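Local coordinates for sugar ABC transporter (Sugar-binding protein) (Bacillus halodurans, PDB 4YO7) that binds myo-inositol and probably serves as the solute-capturing component of an ABC transporter for sugars or related polyols, at residues V202-T207 / S225-D230; A172-E177 / D230-N235; S150-L155 / I309-V314; Q63-E68 / D283-G288. All coordinates share one frame; numbering follows the deposited sequence.

Contact 1. Residues V202-T207 / S225-D230; sequences VVLQGT and SGTEID
V203 and L204, on an edge strand of a parallel sheet, meet T227–I229 at side-chain spacing: the closest CA pair, V203 to I229, is 7.7 Å apart, too wide for a backbone ladder. The loop 225-230 follows helix 212-224 in a beta-alpha-beta crossover that leaves strand 200-207, runs through that helix and returns as strand 231-234 beyond the intervening strand 169-175. The ends of L204 and T227 meet head-on, with L204 CD1 3.8 Å from T227 CG2. The same methyl, L204 CD1, lies 3.5 Å from I229 CD1, the two side chains crossing at about a right angle. V203 runs past T227 in the reverse direction, and V203 CG2 sits 3.9 Å from T227 CG2. With chi1 at -56°, T227 turns CG2 to the strand and keeps OG1 beside its own backbone N, where it donates to S225 OG. A serine here would probably leave V203 CG2 and L204 CD1 without the methyl they share. S225 OG forms an ST turn, accepting from T227 N at 3.2 Å and from T227 OG1 at 2.7 Å, while also bonding to W222 O.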
# COMPACT_ATOMS: atom_id res chain seq x y z
N VAL A 202 18.48 -8.35 -12.36
CA VAL A 202 17.59 -7.26 -12.74
C VAL A 202 18.07 -6.70 -14.07
O VAL A 202 19.19 -6.17 -14.17
CB VAL A 202 17.54 -6.15 -11.67
CG1 VAL A 202 16.64 -4.98 -12.14
CG2 VAL A 202 17.04 -6.71 -10.33
N VAL A 203 17.24 -6.84 -15.11
CA VAL A 203 17.61 -6.34 -16.43
C VAL A 203 16.88 -5.04 -16.80
O VAL A 203 17.35 -4.31 -17.67
CB VAL A 203 17.35 -7.38 -17.55
CG1 VAL A 203 18.23 -8.62 -17.33
CG2 VAL A 203 15.87 -7.77 -17.64
N LEU A 204 15.76 -4.77 -16.14
CA LEU A 204 14.97 -3.57 -16.39
C LEU A 204 14.40 -3.12 -15.06
O LEU A 204 14.00 -3.95 -14.24
CB LEU A 204 13.85 -3.82 -17.38
CG LEU A 204 14.26 -4.13 -18.82
CD1 LEU A 204 13.11 -4.76 -19.57
CD2 LEU A 204 14.75 -2.89 -19.54
N GLN A 205 14.36 -1.81 -14.85
CA GLN A 205 13.73 -1.26 -13.66
C GLN A 205 13.20 0.11 -14.03
O GLN A 205 13.95 0.98 -14.47
CB GLN A 205 14.71 -1.14 -12.50
CG GLN A 205 14.03 -0.66 -11.24
CD GLN A 205 14.98 -0.54 -10.06
OE1 GLN A 205 16.12 -1.02 -10.10
NE2 GLN A 205 14.52 0.12 -9.01
N GLY A 206 11.90 0.29 -13.85
CA GLY A 206 11.27 1.55 -14.14
C GLY A 206 10.02 1.73 -13.31
O GLY A 206 9.50 0.75 -12.78
N THR A 207 9.52 2.95 -13.24
CA THR A 207 8.32 3.23 -12.45
C THR A 207 7.06 3.34 -13.32
O THR A 207 7.04 3.97 -14.39
CB THR A 207 8.48 4.51 -11.63
OG1 THR A 207 7.30 4.76 -10.86
CG2 THR A 207 8.75 5.70 -12.50
N SER A 225 11.80 -2.99 -26.52
CA SER A 225 13.24 -2.89 -26.35
C SER A 225 13.95 -4.18 -26.77
O SER A 225 15.16 -4.19 -26.93
CB SER A 225 13.59 -2.56 -24.89
OG SER A 225 13.56 -3.72 -24.06
N GLY A 226 13.20 -5.26 -26.93
CA GLY A 226 13.78 -6.54 -27.29
C GLY A 226 14.47 -7.26 -26.14
O GLY A 226 14.91 -8.41 -26.31
N THR A 227 14.58 -6.60 -24.99
CA THR A 227 15.19 -7.19 -23.79
C THR A 227 14.49 -8.49 -23.42
O THR A 227 13.27 -8.55 -23.43
CB THR A 227 15.11 -6.24 -22.60
OG1 THR A 227 15.72 -5.00 -22.94
CG2 THR A 227 15.80 -6.82 -21.38
N GLU A 228 15.26 -9.52 -23.09
CA GLU A 228 14.66 -10.79 -22.68
C GLU A 228 14.24 -10.70 -21.22
O GLU A 228 15.03 -10.31 -20.37
CB GLU A 228 15.64 -11.94 -22.88
CG GLU A 228 16.01 -12.15 -24.35
CD GLU A 228 16.52 -13.54 -24.63
OE1 GLU A 228 17.10 -14.16 -23.70
OE2 GLU A 228 16.35 -14.03 -25.77
N ILE A 229 12.97 -11.01 -20.97
CA ILE A 229 12.37 -10.91 -19.63
C ILE A 229 11.75 -12.25 -19.25
O ILE A 229 10.99 -12.82 -20.01
CB ILE A 229 11.27 -9.81 -19.60
CG1 ILE A 229 11.86 -8.45 -19.99
CG2 ILE A 229 10.59 -9.74 -18.23
CD1 ILE A 229 10.81 -7.35 -20.14
N ASP A 230 12.07 -12.74 -18.06
CA ASP A 230 11.49 -13.99 -17.58
C ASP A 230 10.42 -13.76 -16.52
O ASP A 230 9.53 -14.59 -16.36
CB ASP A 230 12.59 -14.91 -17.04
CG ASP A 230 13.57 -15.29 -18.11
OD1 ASP A 230 13.15 -15.92 -19.09
OD2 ASP A 230 14.76 -14.94 -17.99

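Contact 2. Residues A172-E177 / D230-N235; sequences AIMDGE and DAVVAN
N235 OD1 accepts the backbone amide of G176 across 2.8 Å in a fairly straight bond; the donor stands above the plane of the N235 amide, 43° out of it. The other branch, N235 ND2, bonds to T187 OG1. That hydroxyl is also bonded to D175 OD1, which Q183 NE2 grips as well, while D175 OD2 is held by Q205 NE2. The D175 carboxylate and N235 amide run alongside one another, their planes 59° apart, both bonded to T187 OG1. Behind this polar cluster, strands 172-175 and 231-234 run parallel, inclined by 20°, in the four-stranded parallel sheet. The ladder consists of A172 N to A231 O, V233 N to A172 O (2.8 Å), M174 N to V233 O and N235 N to M174 O (2.9 Å). On the face carrying A172, V232, M174 and A234, M174 CB meets A234 CB at 3.9 Å. The selenomethionine chain of M174 extends on to bring CE 4.2 Å from V232 CG1, and also packs against M219 and M239. The buried polar groups at the strand ends are thus paired rather than stranded. The N235 side chain lies about 7 Å from the bound inositol, and N235 O bonds weakly to pocket residue R186, which suggests a second-shell role.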
# COMPACT_ATOMS: atom_id res chain seq x y z
N ALA A 172 12.37 -7.97 -14.55
CA ALA A 172 12.00 -6.57 -14.78
C ALA A 172 11.17 -6.12 -13.58
O ALA A 172 10.15 -6.74 -13.27
CB ALA A 172 11.21 -6.43 -16.07
N ILE A 173 11.65 -5.10 -12.87
CA ILE A 173 10.97 -4.59 -11.68
C ILE A 173 10.22 -3.31 -12.00
O ILE A 173 10.81 -2.36 -12.53
CB ILE A 173 11.98 -4.30 -10.54
CG1 ILE A 173 12.59 -5.61 -10.04
CG2 ILE A 173 11.29 -3.59 -9.37
CD1 ILE A 173 13.68 -5.43 -8.99
N MSE A 174 8.92 -3.29 -11.70
CA MSE A 174 8.11 -2.08 -11.79
C MSE A 174 8.02 -1.41 -10.43
O MSE A 174 7.33 -1.88 -9.52
CB MSE A 174 6.70 -2.36 -12.32
CG MSE A 174 6.72 -2.91 -13.70
SE MSE A 174 4.88 -2.98 -14.40
CE MSE A 174 5.34 -3.12 -16.29
N ASP A 175 8.76 -0.32 -10.31
CA ASP A 175 8.65 0.58 -9.16
C ASP A 175 7.30 1.27 -9.12
O ASP A 175 6.74 1.68 -10.16
CB ASP A 175 9.74 1.68 -9.16
CG ASP A 175 11.08 1.23 -8.62
OD1 ASP A 175 11.16 0.52 -7.57
OD2 ASP A 175 12.10 1.64 -9.24
N GLY A 176 6.78 1.41 -7.91
CA GLY A 176 5.63 2.25 -7.69
C GLY A 176 5.99 3.73 -7.66
O GLY A 176 6.99 4.16 -8.28
N GLU A 177 5.17 4.51 -6.97
CA GLU A 177 5.38 5.95 -6.90
C GLU A 177 6.71 6.26 -6.21
O GLU A 177 6.96 5.89 -5.05
CB GLU A 177 4.20 6.64 -6.20
CG GLU A 177 2.94 6.54 -7.04
CD GLU A 177 1.69 7.08 -6.38
OE1 GLU A 177 1.74 8.12 -5.70
OE2 GLU A 177 0.63 6.46 -6.60
N ASP A 230 12.07 -12.74 -18.06
CA ASP A 230 11.49 -13.99 -17.58
C ASP A 230 10.42 -13.76 -16.52
O ASP A 230 9.53 -14.59 -16.36
CB ASP A 230 12.59 -14.91 -17.04
CG ASP A 230 13.57 -15.29 -18.11
OD1 ASP A 230 13.15 -15.92 -19.09
OD2 ASP A 230 14.76 -14.94 -17.99
N ALA A 231 10.50 -12.63 -15.83
CA ALA A 231 9.51 -12.25 -14.81
C ALA A 231 9.39 -10.75 -14.72
O ALA A 231 10.38 -10.03 -14.80
CB ALA A 231 9.89 -12.81 -13.46
N VAL A 232 8.14 -10.31 -14.55
CA VAL A 232 7.82 -8.92 -14.31
C VAL A 232 7.32 -8.86 -12.88
O VAL A 232 6.34 -9.52 -12.54
CB VAL A 232 6.77 -8.39 -15.29
CG1 VAL A 232 6.33 -6.97 -14.89
CG2 VAL A 232 7.33 -8.42 -16.70
N VAL A 233 8.01 -8.11 -12.04
CA VAL A 233 7.76 -8.09 -10.62
C VAL A 233 7.41 -6.65 -10.24
O VAL A 233 8.25 -5.76 -10.33
CB VAL A 233 8.97 -8.63 -9.83
CG1 VAL A 233 8.67 -8.66 -8.37
CG2 VAL A 233 9.32 -10.03 -10.31
N ALA A 234 6.16 -6.44 -9.85
CA ALA A 234 5.63 -5.09 -9.66
C ALA A 234 5.37 -4.79 -8.21
O ALA A 234 4.89 -5.64 -7.46
CB ALA A 234 4.35 -4.92 -10.45
N ASN A 235 5.67 -3.56 -7.80
CA ASN A 235 5.42 -3.12 -6.44
C ASN A 235 3.92 -3.15 -6.04
O ASN A 235 3.61 -3.06 -4.84
CB ASN A 235 5.91 -1.68 -6.22
CG ASN A 235 7.43 -1.50 -6.11
OD1 ASN A 235 7.89 -0.34 -6.01
ND2 ASN A 235 8.22 -2.58 -6.11

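Contact 3. Residues S150-L155 / I309-V314; sequences SIQSGL and IPYELV
Y311 lays one ring face over the CB of S153: that carbon stands 3.3 Å from the ring centroid and only 1° off the normal, a CH-pi contact centred on the ring. S153 OG, at chi1 68°, turns back to donate to S150 O at 2.8 Å, in the carbonyl plane and on a lone pair. Q152 works at the ring edge. With CG anti to N (167°) and the chain extended beyond, its OE1 reaches Y311 N at 3.1 Å; the donor lies above the amide plane, and the amide is nearly perpendicular to the ring. A water bonds to both Q152 OE1 and I309 O. At the far end of the ring a second water links Y311 OH and S150 OG, 2.6 Å from each; R186 NH2 also bonds to Y311 OH, and E181 OE1 to S150 OG. A phenylalanine in place of Y311 would probably cost R186 and this water the bond each makes to the hydroxyl. As in related periplasmic binding proteins, 309-311 is consistent with an interdomain hinge segment: it runs from strand 307-308 of one sheet to strand 312-314, paired with strand 279-281, packing on helix 150-164 beside helix 181-195, which carries the inositol-binding residue R186.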
# COMPACT_ATOMS: atom_id res chain seq x y z
N SER A 150 6.67 -3.01 4.57
CA SER A 150 6.81 -3.09 3.13
C SER A 150 7.86 -4.06 2.64
O SER A 150 7.61 -4.80 1.68
CB SER A 150 7.13 -1.70 2.59
OG SER A 150 6.06 -0.82 2.84
N ILE A 151 9.03 -4.07 3.27
CA ILE A 151 10.10 -4.93 2.75
C ILE A 151 9.69 -6.40 2.82
O ILE A 151 10.11 -7.18 1.95
CB ILE A 151 11.43 -4.72 3.49
CG1 ILE A 151 12.56 -5.41 2.73
CG2 ILE A 151 11.33 -5.18 4.92
CD1 ILE A 151 13.93 -5.05 3.17
N GLN A 152 8.84 -6.76 3.80
CA GLN A 152 8.34 -8.13 3.96
C GLN A 152 7.55 -8.54 2.70
O GLN A 152 7.69 -9.68 2.21
CB GLN A 152 7.46 -8.26 5.23
CG GLN A 152 6.62 -9.58 5.35
CD GLN A 152 5.73 -9.70 6.64
OE1 GLN A 152 4.75 -8.96 6.85
NE2 GLN A 152 6.06 -10.68 7.48
N SER A 153 6.75 -7.63 2.15
CA SER A 153 6.00 -7.99 0.95
C SER A 153 6.91 -8.18 -0.28
O SER A 153 6.67 -9.09 -1.09
CB SER A 153 4.90 -6.96 0.64
OG SER A 153 5.34 -5.68 0.25
N GLY A 154 7.97 -7.38 -0.40
CA GLY A 154 8.91 -7.55 -1.50
C GLY A 154 9.71 -8.84 -1.36
O GLY A 154 9.97 -9.54 -2.35
N LEU A 155 10.06 -9.19 -0.12
CA LEU A 155 10.77 -10.45 0.15
C LEU A 155 9.87 -11.66 -0.15
O LEU A 155 10.31 -12.61 -0.81
CB LEU A 155 11.25 -10.49 1.59
CG LEU A 155 12.37 -9.54 2.00
CD1 LEU A 155 12.45 -9.45 3.51
CD2 LEU A 155 13.70 -10.01 1.46
N ILE A 309 0.25 -5.34 10.75
CA ILE A 309 -0.52 -6.45 10.25
C ILE A 309 0.31 -7.19 9.21
O ILE A 309 0.88 -6.55 8.32
CB ILE A 309 -1.85 -5.97 9.65
CG1 ILE A 309 -2.60 -5.12 10.69
CG2 ILE A 309 -2.68 -7.16 9.18
CD1 ILE A 309 -3.84 -4.41 10.18
N PRO A 310 0.40 -8.53 9.31
CA PRO A 310 1.29 -9.24 8.39
C PRO A 310 0.82 -9.21 6.95
O PRO A 310 -0.37 -9.22 6.67
CB PRO A 310 1.28 -10.68 8.89
CG PRO A 310 0.75 -10.62 10.26
CD PRO A 310 -0.15 -9.43 10.34
N TYR A 311 1.78 -9.15 6.04
CA TYR A 311 1.57 -9.51 4.65
C TYR A 311 1.50 -11.05 4.53
O TYR A 311 2.14 -11.75 5.31
CB TYR A 311 2.71 -9.00 3.79
CG TYR A 311 2.69 -7.55 3.39
CD1 TYR A 311 1.84 -7.11 2.38
CD2 TYR A 311 3.57 -6.64 3.94
CE1 TYR A 311 1.85 -5.80 1.95
CE2 TYR A 311 3.59 -5.32 3.52
CZ TYR A 311 2.73 -4.92 2.51
OH TYR A 311 2.75 -3.63 2.06
N GLU A 312 0.74 -11.56 3.56
CA GLU A 312 0.63 -13.02 3.34
C GLU A 312 0.77 -13.38 1.86
O GLU A 312 0.07 -12.83 1.01
CB GLU A 312 -0.72 -13.54 3.87
CG GLU A 312 -1.00 -13.16 5.32
CD GLU A 312 -2.36 -13.63 5.82
OE1 GLU A 312 -2.91 -14.61 5.27
OE2 GLU A 312 -2.88 -13.03 6.78
N LEU A 313 1.64 -14.33 1.56
CA LEU A 313 1.84 -14.77 0.19
C LEU A 313 0.58 -15.40 -0.36
O LEU A 313 -0.04 -16.24 0.30
CB LEU A 313 2.99 -15.77 0.10
CG LEU A 313 3.30 -16.32 -1.29
CD1 LEU A 313 3.83 -15.23 -2.23
CD2 LEU A 313 4.29 -17.47 -1.19
N VAL A 314 0.20 -15.02 -1.58
CA VAL A 314 -0.94 -15.63 -2.26
C VAL A 314 -0.50 -16.26 -3.58
O VAL A 314 0.15 -15.61 -4.42
CB VAL A 314 -2.05 -14.60 -2.54
CG1 VAL A 314 -3.29 -15.32 -3.11
CG2 VAL A 314 -2.40 -13.81 -1.28
O HOH W 1 3.53 -1.43 3.18
O HOH W 2 3.70 -6.42 8.34

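Contact 4. Residues Q63-E68 / D283-G288; sequences QDAMKE and DAKGQG
A65 sets its methyl against the backbone of the other helix, CB to K285 CA being 3.6 Å, and the neighbouring selenomethionine M66 lays CG 3.3 Å from G288 O. This first shell is close because G288 has no side chain: a CB built there would fall 3.1 Å from A65 CB. Small residues on both sides let the axes of 63-68 and 284-288 approach to 7.5 Å, at a crossing angle of -46°. K285 then curls back toward the other helix. Its chain starts anti to the backbone N and bends at chi2 and chi4 (78°), which returns NZ to the far helix, where a water 2.8 Å from NZ donates to A65 O, also at 2.8 Å. E68 OE1 remains 5.2 Å from K285 NZ, opposite charges near each other without a salt bridge. Further out, D283 is the N-cap of its helix: OD1 accepts from G286 N at 2.9 Å, met from 68° above the carboxylate plane. Q287, one residue before G288, bonds through OE1 to N133 ND2 and through NE2 to Q282 OE1, both inositol-pocket residues. In the fold, helix 57-70 leans through M66 on strands 46-52 and 76-82, while helix 284-299 meets it through A65 and M66, and A284 and Q287 also touch F58 near its start.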
# COMPACT_ATOMS: atom_id res chain seq x y z
N GLN A 63 -10.48 2.85 2.93
CA GLN A 63 -11.40 3.93 3.30
C GLN A 63 -12.80 3.41 3.60
O GLN A 63 -13.43 3.84 4.56
CB GLN A 63 -11.46 4.96 2.19
CG GLN A 63 -12.54 6.08 2.34
CD GLN A 63 -11.95 7.41 2.73
OE1 GLN A 63 -10.95 7.47 3.43
NE2 GLN A 63 -12.53 8.48 2.21
N ASP A 64 -13.29 2.46 2.80
CA ASP A 64 -14.62 1.87 3.05
C ASP A 64 -14.63 1.16 4.40
O ASP A 64 -15.63 1.21 5.14
CB ASP A 64 -15.01 0.88 1.95
CG ASP A 64 -15.36 1.57 0.62
OD1 ASP A 64 -15.55 2.81 0.61
OD2 ASP A 64 -15.46 0.86 -0.40
N ALA A 65 -13.51 0.51 4.74
CA ALA A 65 -13.40 -0.17 6.03
C ALA A 65 -13.36 0.83 7.19
O ALA A 65 -13.93 0.56 8.25
CB ALA A 65 -12.18 -1.07 6.06
N MSE A 66 -12.70 1.98 6.99
CA MSE A 66 -12.69 3.04 8.01
C MSE A 66 -14.11 3.55 8.24
O MSE A 66 -14.54 3.72 9.38
CB MSE A 66 -11.75 4.21 7.64
CG MSE A 66 -10.33 3.77 7.58
SE MSE A 66 -9.14 5.32 7.48
CE MSE A 66 -9.51 5.94 5.72
N LYS A 67 -14.84 3.79 7.16
CA LYS A 67 -16.20 4.31 7.29
C LYS A 67 -17.12 3.30 7.98
O LYS A 67 -17.96 3.66 8.81
CB LYS A 67 -16.74 4.70 5.91
CG LYS A 67 -16.03 5.90 5.34
CD LYS A 67 -16.67 6.37 4.03
CE LYS A 67 -16.04 7.67 3.54
NZ LYS A 67 -16.71 8.21 2.31
N GLU A 68 -16.97 2.02 7.66
CA GLU A 68 -17.78 0.99 8.29
C GLU A 68 -17.50 0.90 9.80
O GLU A 68 -18.43 0.78 10.61
CB GLU A 68 -17.52 -0.37 7.64
CG GLU A 68 -18.21 -0.59 6.31
CD GLU A 68 -19.51 -1.38 6.43
OE1 GLU A 68 -19.82 -1.91 7.52
OE2 GLU A 68 -20.23 -1.46 5.41
N ASP A 283 -3.82 -6.28 4.07
CA ASP A 283 -5.13 -6.30 4.69
C ASP A 283 -5.71 -4.90 4.79
O ASP A 283 -5.57 -4.22 5.82
CB ASP A 283 -5.01 -6.93 6.07
CG ASP A 283 -6.35 -7.20 6.73
OD1 ASP A 283 -7.42 -6.93 6.14
OD2 ASP A 283 -6.33 -7.70 7.87
N ALA A 284 -6.37 -4.47 3.71
CA ALA A 284 -6.98 -3.15 3.66
C ALA A 284 -8.03 -2.96 4.76
O ALA A 284 -8.07 -1.91 5.43
CB ALA A 284 -7.61 -2.90 2.29
N LYS A 285 -8.88 -3.98 4.93
CA LYS A 285 -9.95 -3.91 5.91
C LYS A 285 -9.39 -3.80 7.32
O LYS A 285 -9.82 -2.97 8.11
CB LYS A 285 -10.89 -5.11 5.80
CG LYS A 285 -12.04 -5.07 6.80
CD LYS A 285 -13.32 -5.71 6.24
CE LYS A 285 -14.55 -5.32 7.06
NZ LYS A 285 -15.05 -3.93 6.77
N GLY A 286 -8.40 -4.63 7.63
CA GLY A 286 -7.72 -4.59 8.91
C GLY A 286 -7.05 -3.26 9.19
O GLY A 286 -7.19 -2.69 10.27
N GLN A 287 -6.31 -2.74 8.21
CA GLN A 287 -5.70 -1.44 8.37
C GLN A 287 -6.71 -0.33 8.62
O GLN A 287 -6.54 0.49 9.52
CB GLN A 287 -4.83 -1.09 7.16
CG GLN A 287 -3.61 -2.00 7.04
CD GLN A 287 -2.75 -1.66 5.84
OE1 GLN A 287 -2.99 -0.68 5.15
NE2 GLN A 287 -1.77 -2.49 5.58
N GLY A 288 -7.79 -0.31 7.83
CA GLY A 288 -8.78 0.74 7.99
C GLY A 288 -9.54 0.66 9.31
O GLY A 288 -9.63 1.65 10.02
O HOH W 3 -14.47 -2.11 8.86

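How the contacts relate
Contacts 1 and 2 both reach the four-stranded parallel sheet, their centres 9 Å apart. They share D230 and are stitched by G206 O to D175 N at 2.8 Å and T207 OG1 to G176 O at 2.7 Å. Contact 4 lies across the chain's centre, 26 Å from contact 2 centre to centre, in the part built on the six-stranded sheet. Contact 3 sits between contacts 2 and 4, 15 and 18 Å from their centres, and touches contact 4, with I309 CD1 3.5 Å from G286 C; it misses contact 2 by about 6 Å between nearest atoms. Inositol lies close to this middle region: about 5 Å from the Y311 side chain, 7 Å from that of N235 and 8 Å from that of A284.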